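Local atomic coordinates of arsenate Reductase (Corynebacterium glutamicum, PDB entry 3T38), a protein that probably reduces arsenate to arsenite in a thioredoxin-dependent manner, contributing to arsenic resistance in this bacterium. Residues 97-110 and 194-208. Sequence-based numbering, arbitrary orientation.
Sequences IASALLSHYAGSSV and IEEIDGRIRELWKSI
The hydrogen bond across the contact runs from Y105 OH to D198 OD1, modelled at 2.4 Å, shorter than usual and so of doubtful exact length. Ring and carboxylate are nearly coplanar, OD1 meeting the ring at its edge. D198 OD2 is bridged to R134, so both carboxylate oxygens are engaged, which probably fixes the rotation of the group. R202, its chain extended from CG to NE, brings its guanidinium obliquely to the phenol, the planes 46° apart; Y105 OH sits above one guanidinium face, 3.1 Å from R202 NH2 but too poorly angled for a hydrogen bond.

A106 CB stands 3.6 Å from the centroid of the W205 six-membered ring, 10° off the normal, a CH-pi contact. With CG anti to its backbone N, W205 reaches the end of helix 97-106, where Y105 CB, S109 CB and V110 CG1 also meet the indole.

Aliphatic packing fills the rest. I201 is a knob among A98, L101, L102 and Y105, its CD1 3.8 Å from A98 CB; L101 sits among I194, I197, D198 and I201, and L102 among I201, L204, W205 and I208. I97 crosses I194 at about a right angle, CD1 pressed to I194 CG1 at 3.4 Å.

The axes of helices 97-106 and 194-208 cross at -45°. Knobs from both make this knobs-into-holes packing; L102 and I201 also touch F86 of strand 83-88, placing the pair against the parallel sheet of the low-molecular-weight tyrosine phosphatase fold.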
ATOM      1  N   ILE A  97      -7.490 -17.018   9.354  1.00 25.86           N
ATOM      2  CA  ILE A  97      -7.680 -18.334   9.909  1.00 26.65           C
ATOM      3  C   ILE A  97      -6.347 -19.022  10.056  1.00 27.19           C
ATOM      4  O   ILE A  97      -6.047 -19.540  11.151  1.00 29.72           O
ATOM      5  CB  ILE A  97      -8.574 -19.224   8.991  1.00 26.94           C
ATOM      6  CG1 ILE A  97      -9.947 -18.579   8.828  1.00 22.61           C
ATOM      7  CG2 ILE A  97      -8.642 -20.686   9.562  1.00 24.70           C
ATOM      8  CD1 ILE A  97     -10.800 -19.239   7.708  1.00 26.00           C
ATOM      9  N   ALA A  98      -5.547 -19.039   8.981  1.00 25.47           N
ATOM     10  CA  ALA A  98      -4.305 -19.767   9.017  1.00 25.72           C
ATOM     11  C   ALA A  98      -3.389 -19.145  10.069  1.00 26.59           C
ATOM     12  O   ALA A  98      -2.731 -19.840  10.853  1.00 26.82           O
ATOM     13  CB  ALA A  98      -3.626 -19.765   7.672  1.00 24.58           C
ATOM     14  N   SER A  99      -3.337 -17.817  10.072  1.00 25.88           N
ATOM     15  CA  SER A  99      -2.446 -17.135  10.969  1.00 26.79           C
ATOM     16  C   SER A  99      -2.814 -17.382  12.429  1.00 26.79           C
ATOM     17  O   SER A  99      -1.914 -17.559  13.276  1.00 27.98           O
ATOM     18  CB  SER A  99      -2.463 -15.602  10.679  1.00 27.45           C
ATOM     19  OG  SER A  99      -1.743 -14.893  11.698  1.00 30.52           O
ATOM     20  N   ALA A 100      -4.117 -17.344  12.737  1.00 25.81           N
ATOM     21  CA  ALA A 100      -4.562 -17.483  14.123  1.00 26.44           C
ATOM     22  C   ALA A 100      -4.409 -18.921  14.615  1.00 25.95           C
ATOM     23  O   ALA A 100      -4.128 -19.139  15.787  1.00 27.80           O
ATOM     24  CB  ALA A 100      -6.032 -16.942  14.330  1.00 25.41           C
ATOM     25  N   LEU A 101      -4.544 -19.893  13.713  1.00 25.86           N
ATOM     26  CA  LEU A 101      -4.414 -21.305  14.092  1.00 26.02           C
ATOM     27  C   LEU A 101      -2.921 -21.532  14.402  1.00 26.86           C
ATOM     28  O   LEU A 101      -2.553 -22.075  15.450  1.00 29.22           O
ATOM     29  CB  LEU A 101      -5.016 -22.236  13.005  1.00 24.71           C
ATOM     30  CG  LEU A 101      -6.576 -22.321  12.898  1.00 26.73           C
ATOM     31  CD1 LEU A 101      -7.173 -23.150  11.702  1.00 24.58           C
ATOM     32  CD2 LEU A 101      -7.159 -22.955  14.172  1.00 24.75           C
ATOM     33  N   LEU A 102      -2.037 -21.037  13.557  1.00 25.46           N
ATOM     34  CA  LEU A 102      -0.603 -21.268  13.858  1.00 26.37           C
ATOM     35  C   LEU A 102      -0.164 -20.596  15.160  1.00 26.28           C
ATOM     36  O   LEU A 102       0.544 -21.202  15.953  1.00 28.58           O
ATOM     37  CB  LEU A 102       0.315 -20.915  12.638  1.00 24.06           C
ATOM     38  CG  LEU A 102       1.830 -21.097  12.778  1.00 26.20           C
ATOM     39  CD1 LEU A 102       2.196 -22.522  13.179  1.00 23.08           C
ATOM     40  CD2 LEU A 102       2.570 -20.718  11.486  1.00 22.63           C
ATOM     41  N   SER A 103      -0.594 -19.372  15.418  1.00 25.69           N
ATOM     42  CA  SER A 103      -0.244 -18.732  16.701  1.00 26.66           C
ATOM     43  C   SER A 103      -0.771 -19.509  17.873  1.00 27.94           C
ATOM     44  O   SER A 103      -0.118 -19.601  18.905  1.00 28.70           O
ATOM     45  CB  SER A 103      -0.713 -17.252  16.777  1.00 26.18           C
ATOM     46  OG  SER A 103      -0.228 -16.542  15.621  1.00 28.47           O
ATOM     47  N   HIS A 104      -1.965 -20.069  17.696  1.00 28.63           N
ATOM     48  CA  HIS A 104      -2.657 -20.829  18.721  1.00 31.11           C
ATOM     49  C   HIS A 104      -1.892 -22.141  19.074  1.00 32.69           C
ATOM     50  O   HIS A 104      -1.743 -22.453  20.267  1.00 34.84           O
ATOM     51  CB  HIS A 104      -4.084 -21.090  18.248  1.00 31.27           C
ATOM     52  CG  HIS A 104      -4.808 -22.166  18.986  1.00 35.43           C
ATOM     53  ND1 HIS A 104      -5.506 -21.932  20.154  1.00 38.99           N
ATOM     54  CD2 HIS A 104      -5.023 -23.471  18.674  1.00 38.98           C
ATOM     55  CE1 HIS A 104      -6.072 -23.059  20.561  1.00 41.30           C
ATOM     56  NE2 HIS A 104      -5.807 -24.004  19.672  1.00 38.67           N
ATOM     57  N   TYR A 105      -1.384 -22.882  18.074  1.00 31.63           N
ATOM     58  CA  TYR A 105      -0.528 -24.071  18.370  1.00 31.69           C
ATOM     59  C   TYR A 105       0.832 -23.653  18.844  1.00 31.86           C
ATOM     60  O   TYR A 105       1.334 -24.214  19.731  1.00 33.78           O
ATOM     61  CB  TYR A 105      -0.416 -25.030  17.155  1.00 31.27           C
ATOM     62  CG  TYR A 105      -1.789 -25.536  16.684  1.00 28.12           C
ATOM     63  CD1 TYR A 105      -2.625 -26.157  17.555  1.00 27.79           C
ATOM     64  CD2 TYR A 105      -2.227 -25.364  15.395  1.00 28.84           C
ATOM     65  CE1 TYR A 105      -3.869 -26.601  17.180  1.00 31.88           C
ATOM     66  CE2 TYR A 105      -3.525 -25.772  14.993  1.00 25.17           C
ATOM     67  CZ  TYR A 105      -4.327 -26.404  15.897  1.00 28.38           C
ATOM     68  OH  TYR A 105      -5.618 -26.886  15.590  1.00 29.68           O
ATOM     69  N   ALA A 106       1.419 -22.624  18.259  1.00 32.19           N
ATOM     70  CA  ALA A 106       2.870 -22.352  18.425  1.00 32.06           C
ATOM     71  C   ALA A 106       3.192 -21.323  19.509  1.00 33.77           C
ATOM     72  O   ALA A 106       4.250 -21.360  20.090  1.00 34.68           O
ATOM     73  CB  ALA A 106       3.493 -21.923  17.034  1.00 29.51           C
ATOM     74  N   GLY A 107       2.273 -20.394  19.784  1.00 35.61           N
ATOM     75  CA  GLY A 107       2.515 -19.320  20.760  1.00 36.88           C
ATOM     76  C   GLY A 107       3.714 -18.475  20.348  1.00 38.37           C
ATOM     77  O   GLY A 107       3.856 -18.124  19.199  1.00 36.10           O
ATOM     78  N   SER A 108       4.586 -18.178  21.315  1.00 41.72           N
ATOM     79  CA  SER A 108       5.850 -17.433  21.168  1.00 42.90           C
ATOM     80  C   SER A 108       6.935 -18.062  20.326  1.00 42.03           C
ATOM     81  O   SER A 108       7.931 -17.396  20.013  1.00 41.56           O
ATOM     82  CB  SER A 108       6.487 -17.340  22.560  1.00 46.55           C
ATOM     83  OG  SER A 108       5.879 -16.319  23.284  1.00 50.79           O
ATOM     84  N   SER A 109       6.806 -19.366  20.045  1.00 42.13           N
ATOM     85  CA  SER A 109       7.774 -20.093  19.190  1.00 41.16           C
ATOM     86  C   SER A 109       7.822 -19.653  17.743  1.00 38.30           C
ATOM     87  O   SER A 109       8.775 -19.986  17.073  1.00 37.77           O
ATOM     88  CB  SER A 109       7.529 -21.590  19.211  1.00 40.96           C
ATOM     89  OG  SER A 109       7.366 -21.993  20.523  1.00 47.54           O
ATOM     90  N   VAL A 110       6.791 -18.956  17.238  1.00 36.67           N
ATOM     91  CA  VAL A 110       6.908 -18.332  15.921  1.00 34.70           C
ATOM     92  C   VAL A 110       6.328 -16.888  15.934  1.00 34.36           C
ATOM     93  O   VAL A 110       5.533 -16.524  16.841  1.00 35.29           O
ATOM     94  CB  VAL A 110       6.370 -19.252  14.723  1.00 34.95           C
ATOM     95  CG1 VAL A 110       6.934 -20.685  14.808  1.00 36.75           C
ATOM     96  CG2 VAL A 110       4.938 -19.375  14.735  1.00 36.13           C
ATOM     97  N   ILE A 194     -12.160 -23.651   7.444  1.00 30.84           N
ATOM     98  CA  ILE A 194     -11.456 -23.621   8.729  1.00 30.64           C
ATOM     99  C   ILE A 194     -10.863 -24.997   9.043  1.00 32.32           C
ATOM    100  O   ILE A 194      -9.692 -25.089   9.381  1.00 31.40           O
ATOM    101  CB  ILE A 194     -12.348 -23.013   9.858  1.00 30.68           C
ATOM    102  CG1 ILE A 194     -12.489 -21.513   9.598  1.00 29.55           C
ATOM    103  CG2 ILE A 194     -11.771 -23.224  11.213  1.00 32.50           C
ATOM    104  CD1 ILE A 194     -13.514 -20.703  10.483  1.00 29.47           C
ATOM    105  N   GLU A 195     -11.641 -26.057   8.799  1.00 35.52           N
ATOM    106  CA  GLU A 195     -11.208 -27.453   9.011  1.00 39.15           C
ATOM    107  C   GLU A 195     -10.098 -27.852   8.079  1.00 38.35           C
ATOM    108  O   GLU A 195      -9.181 -28.516   8.499  1.00 38.77           O
ATOM    109  CB  GLU A 195     -12.336 -28.449   8.773  1.00 42.00           C
ATOM    110  CG  GLU A 195     -13.617 -28.038   9.391  1.00 47.51           C
ATOM    111  CD  GLU A 195     -13.753 -28.543  10.808  1.00 55.55           C
ATOM    112  OE1 GLU A 195     -12.756 -28.342  11.593  1.00 53.61           O
ATOM    113  OE2 GLU A 195     -14.840 -29.141  11.110  1.00 51.76           O
ATOM    114  N   GLU A 196     -10.207 -27.496   6.800  1.00 38.11           N
ATOM    115  CA  GLU A 196      -9.138 -27.856   5.875  1.00 38.79           C
ATOM    116  C   GLU A 196      -7.845 -27.107   6.229  1.00 34.68           C
ATOM    117  O   GLU A 196      -6.780 -27.686   6.239  1.00 35.78           O
ATOM    118  CB  GLU A 196      -9.536 -27.634   4.428  1.00 39.72           C
ATOM    119  CG  GLU A 196      -8.323 -27.674   3.508  1.00 46.25           C
ATOM    120  CD  GLU A 196      -8.693 -27.668   2.035  1.00 56.25           C
ATOM    121  OE1 GLU A 196      -9.795 -27.143   1.693  1.00 58.61           O
ATOM    122  OE2 GLU A 196      -7.869 -28.185   1.222  1.00 61.64           O
ATOM    123  N   ILE A 197      -7.955 -25.835   6.561  1.00 30.64           N
ATOM    124  CA  ILE A 197      -6.802 -25.081   6.883  1.00 27.53           C
ATOM    125  C   ILE A 197      -6.125 -25.591   8.171  1.00 29.08           C
ATOM    126  O   ILE A 197      -4.897 -25.733   8.216  1.00 28.04           O
ATOM    127  CB  ILE A 197      -7.174 -23.599   7.008  1.00 27.20           C
ATOM    128  CG1 ILE A 197      -7.511 -23.021   5.607  1.00 24.85           C
ATOM    129  CG2 ILE A 197      -6.048 -22.791   7.752  1.00 22.27           C
ATOM    130  CD1 ILE A 197      -8.201 -21.575   5.744  1.00 21.24           C
ATOM    131  N   ASP A 198      -6.929 -25.880   9.202  1.00 29.88           N
ATOM    132  CA  ASP A 198      -6.434 -26.460  10.445  1.00 30.83           C
ATOM    133  C   ASP A 198      -5.606 -27.732  10.199  1.00 32.41           C
ATOM    134  O   ASP A 198      -4.472 -27.831  10.680  1.00 31.87           O
ATOM    135  CB  ASP A 198      -7.609 -26.791  11.382  1.00 32.99           C
ATOM    136  CG  ASP A 198      -7.159 -27.028  12.837  1.00 36.32           C
ATOM    137  OD1 ASP A 198      -6.030 -26.601  13.254  1.00 36.39           O
ATOM    138  OD2 ASP A 198      -7.940 -27.629  13.584  1.00 41.54           O
ATOM    139  N   GLY A 199      -6.161 -28.697   9.467  1.00 33.44           N
ATOM    140  CA  GLY A 199      -5.367 -29.837   9.031  1.00 35.93           C
ATOM    141  C   GLY A 199      -3.999 -29.479   8.436  1.00 34.81           C
ATOM    142  O   GLY A 199      -3.000 -30.157   8.728  1.00 36.26           O
ATOM    143  N   ARG A 200      -3.938 -28.422   7.613  1.00 33.34           N
ATOM    144  CA  ARG A 200      -2.693 -28.036   6.951  1.00 33.11           C
ATOM    145  C   ARG A 200      -1.747 -27.293   7.936  1.00 31.45           C
ATOM    146  O   ARG A 200      -0.519 -27.424   7.865  1.00 30.05           O
ATOM    147  CB  ARG A 200      -2.968 -27.145   5.716  1.00 32.08           C
ATOM    148  CG  ARG A 200      -3.573 -27.914   4.447  1.00 38.53           C
ATOM    149  CD  ARG A 200      -4.046 -26.907   3.393  1.00 40.32           C
ATOM    150  NE  ARG A 200      -4.233 -27.429   2.034  1.00 51.20           N
ATOM    151  CZ  ARG A 200      -3.236 -27.755   1.200  1.00 54.62           C
ATOM    152  NH1 ARG A 200      -1.950 -27.685   1.584  1.00 53.64           N
ATOM    153  NH2 ARG A 200      -3.526 -28.185  -0.012  1.00 57.06           N
ATOM    154  N   ILE A 201      -2.335 -26.513   8.831  1.00 29.88           N
ATOM    155  CA  ILE A 201      -1.584 -25.779   9.833  1.00 29.51           C
ATOM    156  C   ILE A 201      -0.908 -26.784  10.788  1.00 31.57           C
ATOM    157  O   ILE A 201       0.253 -26.599  11.171  1.00 31.66           O
ATOM    158  CB  ILE A 201      -2.514 -24.779  10.635  1.00 27.85           C
ATOM    159  CG1 ILE A 201      -2.959 -23.636   9.749  1.00 27.62           C
ATOM    160  CG2 ILE A 201      -1.825 -24.255  11.933  1.00 26.53           C
ATOM    161  CD1 ILE A 201      -1.767 -22.709   9.304  1.00 19.73           C
ATOM    162  N   ARG A 202      -1.629 -27.845  11.169  1.00 33.80           N
ATOM    163  CA  ARG A 202      -1.017 -28.889  12.013  1.00 36.07           C
ATOM    164  C   ARG A 202       0.246 -29.497  11.434  1.00 35.61           C
ATOM    165  O   ARG A 202       1.229 -29.622  12.145  1.00 35.21           O
ATOM    166  CB  ARG A 202      -2.003 -29.969  12.422  1.00 38.48           C
ATOM    167  CG  ARG A 202      -3.127 -29.437  13.293  1.00 39.65           C
ATOM    168  CD  ARG A 202      -4.182 -30.525  13.402  1.00 45.87           C
ATOM    169  NE  ARG A 202      -5.292 -30.129  14.245  1.00 47.62           N
ATOM    170  CZ  ARG A 202      -5.298 -30.242  15.571  1.00 49.07           C
ATOM    171  NH1 ARG A 202      -4.250 -30.724  16.214  1.00 47.33           N
ATOM    172  NH2 ARG A 202      -6.365 -29.857  16.250  1.00 52.85           N
ATOM    173  N   GLU A 203       0.224 -29.824  10.143  1.00 36.41           N
ATOM    174  CA  GLU A 203       1.388 -30.417   9.482  1.00 37.27           C
ATOM    175  C   GLU A 203       2.491 -29.394   9.348  1.00 34.33           C
ATOM    176  O   GLU A 203       3.645 -29.724   9.521  1.00 33.78           O
ATOM    177  CB  GLU A 203       1.054 -30.988   8.107  1.00 39.76           C
ATOM    178  CG  GLU A 203       0.078 -32.151   8.155  1.00 48.33           C
ATOM    179  CD  GLU A 203       0.459 -33.243   9.200  1.00 59.44           C
ATOM    180  OE1 GLU A 203       1.633 -33.741   9.181  1.00 60.91           O
ATOM    181  OE2 GLU A 203      -0.435 -33.602  10.032  1.00 60.87           O
ATOM    182  N   LEU A 204       2.119 -28.148   9.064  1.00 31.77           N
ATOM    183  CA  LEU A 204       3.093 -27.120   8.906  1.00 30.57           C
ATOM    184  C   LEU A 204       3.823 -26.912  10.240  1.00 31.42           C
ATOM    185  O   LEU A 204       5.039 -26.886  10.233  1.00 32.34           O
ATOM    186  CB  LEU A 204       2.475 -25.811   8.412  1.00 28.61           C
ATOM    187  CG  LEU A 204       3.403 -24.592   8.504  1.00 26.65           C
ATOM    188  CD1 LEU A 204       4.592 -24.705   7.513  1.00 30.23           C
ATOM    189  CD2 LEU A 204       2.662 -23.294   8.258  1.00 28.76           C
ATOM    190  N   TRP A 205       3.079 -26.815  11.352  1.00 30.50           N
ATOM    191  CA  TRP A 205       3.657 -26.661  12.694  1.00 31.51           C
ATOM    192  C   TRP A 205       4.541 -27.858  13.116  1.00 33.71           C
ATOM    193  O   TRP A 205       5.675 -27.685  13.600  1.00 33.18           O
ATOM    194  CB  TRP A 205       2.533 -26.381  13.705  1.00 32.11           C
ATOM    195  CG  TRP A 205       2.922 -26.350  15.184  1.00 34.31           C
ATOM    196  CD1 TRP A 205       2.292 -27.001  16.220  1.00 37.39           C
ATOM    197  CD2 TRP A 205       4.033 -25.659  15.760  1.00 33.32           C
ATOM    198  NE1 TRP A 205       2.935 -26.726  17.396  1.00 38.52           N
ATOM    199  CE2 TRP A 205       4.007 -25.906  17.142  1.00 37.50           C
ATOM    200  CE3 TRP A 205       5.064 -24.857  15.229  1.00 33.74           C
ATOM    201  CZ2 TRP A 205       4.973 -25.374  18.022  1.00 39.21           C
ATOM    202  CZ3 TRP A 205       6.016 -24.312  16.096  1.00 37.04           C
ATOM    203  CH2 TRP A 205       5.962 -24.574  17.482  1.00 38.04           C
ATOM    204  N   LYS A 206       4.056 -29.073  12.881  1.00 35.78           N
ATOM    205  CA  LYS A 206       4.913 -30.238  13.083  1.00 38.59           C
ATOM    206  C   LYS A 206       6.178 -30.072  12.271  1.00 37.98           C
ATOM    207  O   LYS A 206       7.281 -30.237  12.791  1.00 37.68           O
ATOM    208  CB  LYS A 206       4.182 -31.556  12.772  1.00 41.49           C
ATOM    209  CG  LYS A 206       3.060 -31.944  13.811  1.00 46.46           C
ATOM    210  CD  LYS A 206       2.022 -32.994  13.244  1.00 53.09           C
ATOM    211  CE  LYS A 206       1.054 -33.528  14.298  1.00 55.92           C
ATOM    212  NZ  LYS A 206       1.509 -34.882  14.866  1.00 61.06           N
ATOM    213  N   SER A 207       6.037 -29.678  11.010  1.00 37.63           N
ATOM    214  CA  SER A 207       7.222 -29.572  10.157  1.00 38.94           C
ATOM    215  C   SER A 207       8.215 -28.471  10.597  1.00 38.52           C
ATOM    216  O   SER A 207       9.429 -28.701  10.623  1.00 39.64           O
ATOM    217  CB  SER A 207       6.825 -29.470   8.691  1.00 38.99           C
ATOM    218  OG  SER A 207       7.859 -28.896   7.954  1.00 43.64           O
ATOM    219  N   ILE A 208       7.691 -27.301  10.956  1.00 35.95           N
ATOM    220  CA  ILE A 208       8.485 -26.243  11.491  1.00 35.97           C
ATOM    221  C   ILE A 208       9.262 -26.653  12.734  1.00 37.33           C
ATOM    222  O   ILE A 208      10.453 -26.411  12.790  1.00 37.54           O
ATOM    223  CB  ILE A 208       7.604 -24.981  11.823  1.00 35.47           C
ATOM    224  CG1 ILE A 208       6.975 -24.403  10.548  1.00 34.23           C
ATOM    225  CG2 ILE A 208       8.407 -23.951  12.658  1.00 33.39           C
ATOM    226  CD1 ILE A 208       6.070 -23.176  10.806  1.00 33.91           C
TER